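Local coordinates for protein glucosamine kinase (PDB 6HWJ) that catalyses the magnesium-dependent transfer of phosphate from ATP to D-glucosamine, giving D-glucosamine 6-phosphate, and acts more weakly on glucose, at residues A135-P139 against P178-A182; S146-I152 against D317-N321. All coordinates share one frame; numbering follows the deposited sequence.

Contact 1 and contact 2 sit side by side, their centres about 11 Å apart; contact 2 uses the start of helix 148-157, and L180 of contact 1 packs on that same helix. Contact 1 lies within the beta-rich part, where one backbone bond and a patch of leucine and valine join a turn to strand 179-186. Contact 2 lies nearer the middle of the molecule and sets the helix start against the magnesium-binding loop 317-321; a serine-aspartate hydrogen bond joins the apolar packing, with two magnesium ions held alongside by D317. Both are partly buried. They meet directly: L180 touches A148 and A149, and Q150 NE2 probably hydrogen-bonds to P178 O.

Contact 1. Residues A135-P139 against P178-A182; sequences AVRLP and PVLLA
L138 lies across V179 and L181, the apolar heart of the contact between 135-139 and 178-182. Its CB and CG only carry the branch inward; chi1 of -63° sets CG beside the backbone N and anti to the carbonyl carbon, and both methyls then meet the strand. Of these, CD1 comes within 3.8 Å of L181 CD2. The other methyl, CD2, does more: it lies 3.6 Å from V179 CG1 and 3.7 Å from L181 CD2, and also touches the backbone, 3.4 Å from L180 O. Leucine suits this place because its forked end can touch two side chains at once, with L181 crossing it at about a right angle. V179 presents the CG1 branch that stands anti to its backbone N (chi1 171°), and the same methyl meets P139 CD more loosely at 4.3 Å.

At the other end, A135 N donates to L181 O over 2.8 Å, with an angle of 150° at the hydrogen. The small methyl of A135 lets the backbones come this close, its CB sitting 3.4 Å from L180 O.

Where strand 179-186 pairs with strand 166-172, a classic beta bulge sets L181 and A182 together opposite L170. Strand 137-138 pairs instead with strand 57-65, whose T59 touches A135, L138 and L181. The contact therefore bridges two antiparallel sheets, while L180 packs against A148 and A149 of helix 148-157.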
loop_
_atom_site.group_PDB
_atom_site.type_symbol
_atom_site.label_atom_id
_atom_site.label_comp_id
_atom_site.label_asym_id
_atom_site.label_seq_id
_atom_site.Cartn_x
_atom_site.Cartn_y
_atom_site.Cartn_z
ATOM N N ALA A 135 12.134 -2.139 7.702
ATOM C CA ALA A 135 11.076 -1.999 8.686
ATOM C C ALA A 135 11.709 -1.340 9.904
ATOM O O ALA A 135 12.930 -1.422 10.118
ATOM C CB ALA A 135 10.466 -3.350 9.033
ATOM N N VAL A 136 10.907 -0.621 10.655
ATOM C CA VAL A 136 11.406 0.013 11.877
ATOM C C VAL A 136 10.668 -0.612 13.058
ATOM O O VAL A 136 11.185 -1.518 13.729
ATOM C CB VAL A 136 11.228 1.535 11.819
ATOM C CG1 VAL A 136 11.685 2.182 13.125
ATOM C CG2 VAL A 136 12.002 2.105 10.648
ATOM N N ARG A 137 9.446 -0.162 13.302
ATOM C CA ARG A 137 8.631 -0.741 14.366
ATOM C C ARG A 137 8.009 -2.038 13.864
ATOM O O ARG A 137 7.473 -2.093 12.761
ATOM C CB ARG A 137 7.553 0.253 14.804
ATOM C CG ARG A 137 6.677 -0.222 15.941
ATOM C CD ARG A 137 7.460 -0.412 17.228
ATOM N NE ARG A 137 6.581 -0.788 18.335
ATOM C CZ ARG A 137 5.944 0.079 19.120
ATOM N NH1 ARG A 137 6.079 1.386 18.927
ATOM N NH2 ARG A 137 5.169 -0.364 20.100
ATOM N N LEU A 138 8.106 -3.082 14.666
ATOM C CA LEU A 138 7.524 -4.378 14.345
ATOM C C LEU A 138 6.299 -4.638 15.217
ATOM O O LEU A 138 6.164 -4.071 16.305
ATOM C CB LEU A 138 8.541 -5.499 14.583
ATOM C CG LEU A 138 9.802 -5.458 13.705
ATOM C CD1 LEU A 138 10.827 -6.461 14.205
ATOM C CD2 LEU A 138 9.443 -5.710 12.230
ATOM N N PRO A 139 5.407 -5.523 14.792
ATOM C CA PRO A 139 4.346 -5.984 15.699
ATOM C C PRO A 139 4.912 -6.838 16.823
ATOM O O PRO A 139 6.055 -7.309 16.774
ATOM C CB PRO A 139 3.419 -6.799 14.787
ATOM C CG PRO A 139 4.282 -7.223 13.639
ATOM C CD PRO A 139 5.305 -6.119 13.445
ATOM N N PRO A 178 5.303 -14.588 7.992
ATOM C CA PRO A 178 6.640 -14.059 8.282
ATOM C C PRO A 178 6.599 -12.542 8.409
ATOM O O PRO A 178 5.899 -11.858 7.664
ATOM C CB PRO A 178 7.470 -14.515 7.080
ATOM C CG PRO A 178 6.796 -15.781 6.640
ATOM C CD PRO A 178 5.323 -15.559 6.879
ATOM N N VAL A 179 7.315 -12.037 9.395
ATOM C CA VAL A 179 7.334 -10.619 9.722
ATOM C C VAL A 179 8.377 -9.936 8.847
ATOM O O VAL A 179 9.541 -10.337 8.839
ATOM C CB VAL A 179 7.656 -10.411 11.217
ATOM C CG1 VAL A 179 7.897 -8.936 11.526
ATOM C CG2 VAL A 179 6.534 -10.976 12.080
ATOM N N LEU A 180 7.966 -8.894 8.137
ATOM C CA LEU A 180 8.864 -8.180 7.244
ATOM C C LEU A 180 9.868 -7.362 8.036
ATOM O O LEU A 180 9.492 -6.559 8.898
ATOM C CB LEU A 180 8.072 -7.260 6.325
ATOM C CG LEU A 180 8.862 -6.259 5.474
ATOM C CD1 LEU A 180 9.739 -6.960 4.446
ATOM C CD2 LEU A 180 7.924 -5.299 4.764
ATOM N N LEU A 181 11.148 -7.549 7.717
ATOM C CA LEU A 181 12.223 -6.766 8.308
ATOM C C LEU A 181 12.880 -5.843 7.298
ATOM O O LEU A 181 13.278 -4.733 7.675
ATOM C CB LEU A 181 13.285 -7.687 8.900
ATOM C CG LEU A 181 12.816 -8.741 9.904
ATOM C CD1 LEU A 181 14.023 -9.546 10.419
ATOM C CD2 LEU A 181 12.055 -8.114 11.047
ATOM N N ALA A 182 12.973 -6.274 6.035
ATOM C CA ALA A 182 13.589 -5.475 4.978
ATOM C C ALA A 182 13.157 -6.006 3.620
ATOM O O ALA A 182 13.027 -7.214 3.428
ATOM C CB ALA A 182 15.118 -5.487 5.055
#

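Contact 2. Residues S146-I152 against D317-N321; sequences SPAAQRI and DFDGN. With MG (magnesium ion), chain F; MG (magnesium ion), chain C.
F318 packs against R151, A148 and I152 at the start of helix 148-157 and has the largest buried surface here. Its ring crosses the R151 side chain obliquely, with CD1 3.7 Å from R151 CB, and I152 CG1 approaches CD2 at 4.3 Å. The small side chain of A148 lets its CA come within 3.4 Å of F318 O. CB and CG of R151 pack on the ring, whereas its chain bends at chi2 (-69°) and carries the guanidinium away, where NE bonds to V297 O.

D319 comes next in buried area. It takes two conformations; in one, OD1 accepts from S146 OG at 2.7 Å, on the anti side and 30° out of the carboxylate plane. That hydroxyl in turn accepts from A148 N at 3.1 Å, forming an ST turn.

D317, next to F318, bridges two magnesium ions: OD1 binds one and OD2 the other, which Q305 also ligates. A metal-binding aspartate followed by a packed phenylalanine recalls the DFG motif of protein kinases. D319 is itself a magnesium ligand, yet in this conformation the helix start holds it and OD2 stays 3.6 Å from the nearer ion, too far to ligate it.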
loop_
_atom_site.group_PDB
_atom_site.type_symbol
_atom_site.label_atom_id
_atom_site.label_comp_id
_atom_site.label_asym_id
_atom_site.label_seq_id
_atom_site.Cartn_x
_atom_site.Cartn_y
_atom_site.Cartn_z
ATOM N N SER A 146 2.683 -5.797 8.670
ATOM C CA SER A 146 2.570 -5.522 7.256
ATOM C C SER A 146 2.636 -6.822 6.463
ATOM O O SER A 146 3.520 -7.660 6.719
ATOM C CB SER A 146 3.691 -4.588 6.786
ATOM O OG SER A 146 3.646 -4.523 5.397
ATOM N N PRO A 147 1.747 -7.030 5.493
ATOM C CA PRO A 147 1.871 -8.199 4.615
ATOM C C PRO A 147 2.739 -7.977 3.384
ATOM O O PRO A 147 2.728 -8.837 2.492
ATOM C CB PRO A 147 0.421 -8.439 4.201
ATOM C CG PRO A 147 -0.115 -7.027 4.052
ATOM C CD PRO A 147 0.531 -6.252 5.197
ATOM N N ALA A 148 3.449 -6.853 3.297
ATOM C CA ALA A 148 4.133 -6.507 2.051
ATOM C C ALA A 148 5.052 -7.627 1.562
ATOM O O ALA A 148 5.167 -7.861 0.360
ATOM C CB ALA A 148 4.918 -5.206 2.229
ATOM N N ALA A 149 5.713 -8.338 2.479
ATOM C CA ALA A 149 6.599 -9.420 2.062
ATOM C C ALA A 149 5.820 -10.568 1.419
ATOM O O ALA A 149 6.286 -11.186 0.447
ATOM C CB ALA A 149 7.389 -9.955 3.257
ATOM N N GLN A 150 4.651 -10.887 1.960
ATOM C CA GLN A 150 3.840 -11.958 1.380
ATOM C C GLN A 150 3.248 -11.531 0.041
ATOM O O GLN A 150 3.127 -12.343 -0.875
ATOM C CB GLN A 150 2.733 -12.371 2.345
ATOM C CG GLN A 150 3.231 -13.133 3.565
ATOM C CD GLN A 150 4.065 -12.276 4.500
ATOM O OE1 GLN A 150 3.708 -11.136 4.799
ATOM N NE2 GLN A 150 5.189 -12.822 4.963
ATOM N N ARG A 151 2.860 -10.261 -0.082
ATOM C CA ARG A 151 2.323 -9.773 -1.349
ATOM C C ARG A 151 3.388 -9.779 -2.440
ATOM O O ARG A 151 3.162 -10.303 -3.539
ATOM C CB ARG A 151 1.760 -8.360 -1.171
ATOM C CG ARG A 151 0.630 -8.270 -0.141
ATOM C CD ARG A 151 -0.641 -8.946 -0.577
ATOM N NE ARG A 151 -1.628 -8.932 0.507
ATOM C CZ ARG A 151 -1.618 -9.761 1.553
ATOM N NH1 ARG A 151 -0.699 -10.696 1.666
ATOM N NH2 ARG A 151 -2.533 -9.653 2.487
ATOM N N ILE A 152 4.560 -9.200 -2.154
ATOM C CA ILE A 152 5.605 -9.102 -3.166
ATOM C C ILE A 152 6.064 -10.485 -3.602
ATOM O O ILE A 152 6.215 -10.760 -4.798
ATOM C CB ILE A 152 6.779 -8.245 -2.639
ATOM C CG1 ILE A 152 6.324 -6.788 -2.482
ATOM C CG2 ILE A 152 7.956 -8.322 -3.612
ATOM C CD1 ILE A 152 7.281 -5.897 -1.710
ATOM N N ASP A 317 3.600 -0.141 -2.678
ATOM C CA ASP A 317 2.916 0.152 -1.405
ATOM C C ASP A 317 1.951 -0.965 -1.016
ATOM O O ASP A 317 0.733 -0.814 -1.139
ATOM C CB ASP A 317 2.185 1.494 -1.530
ATOM C CG ASP A 317 1.862 2.124 -0.168
ATOM O OD1 ASP A 317 1.852 1.398 0.844
ATOM O OD2 ASP A 317 1.616 3.358 -0.135
ATOM N N PHE A 318 2.487 -2.078 -0.507
ATOM C CA PHE A 318 1.704 -3.251 -0.156
ATOM C C PHE A 318 1.535 -3.458 1.355
ATOM O O PHE A 318 1.286 -4.589 1.796
ATOM C CB PHE A 318 2.346 -4.485 -0.777
ATOM C CG PHE A 318 2.067 -4.628 -2.256
ATOM C CD1 PHE A 318 0.872 -5.155 -2.691
ATOM C CD2 PHE A 318 3.000 -4.221 -3.191
ATOM C CE1 PHE A 318 0.605 -5.287 -4.041
ATOM C CE2 PHE A 318 2.739 -4.346 -4.539
ATOM C CZ PHE A 318 1.544 -4.881 -4.962
ATOM N N ASP A 319 1.640 -2.383 2.142
ATOM C CA ASP A 319 1.516 -2.482 3.594
ATOM C C ASP A 319 0.078 -2.655 4.065
ATOM O O ASP A 319 -0.138 -2.994 5.233
ATOM C CB ASP A 319 2.083 -1.224 4.261
ATOM C CG ASP A 319 3.584 -1.162 4.199
ATOM O OD1 ASP A 319 4.222 -2.232 4.134
ATOM O OD2 ASP A 319 4.127 -0.038 4.218
ATOM N N GLY A 320 -0.902 -2.408 3.204
ATOM C CA GLY A 320 -2.299 -2.525 3.575
ATOM C C GLY A 320 -2.969 -1.187 3.844
ATOM O O GLY A 320 -2.365 -0.115 3.795
ATOM N N ASN A 321 -4.259 -1.275 4.160
ATOM C CA ASN A 321 -5.086 -0.085 4.369
ATOM C C ASN A 321 -4.709 0.603 5.673
ATOM O O ASN A 321 -4.888 0.013 6.748
ATOM C CB ASN A 321 -6.555 -0.488 4.378
ATOM C CG ASN A 321 -7.481 0.699 4.503
ATOM O OD1 ASN A 321 -7.040 1.843 4.550
ATOM N ND2 ASN A 321 -8.785 0.429 4.548
HETATM MG MG MG F . 1.551 2.137 2.887
HETATM MG MG MG C . 1.607 5.008 -1.560
HETATM O O HOH W 1 0.736 3.962 2.143
HETATM O O HOH W 2 -0.444 1.516 2.209
HETATM O O HOH W 3 1.391 6.703 -2.963
HETATM O O HOH W 4 3.304 4.729 -2.661
HETATM O O HOH W 5 3.001 6.357 -0.585
#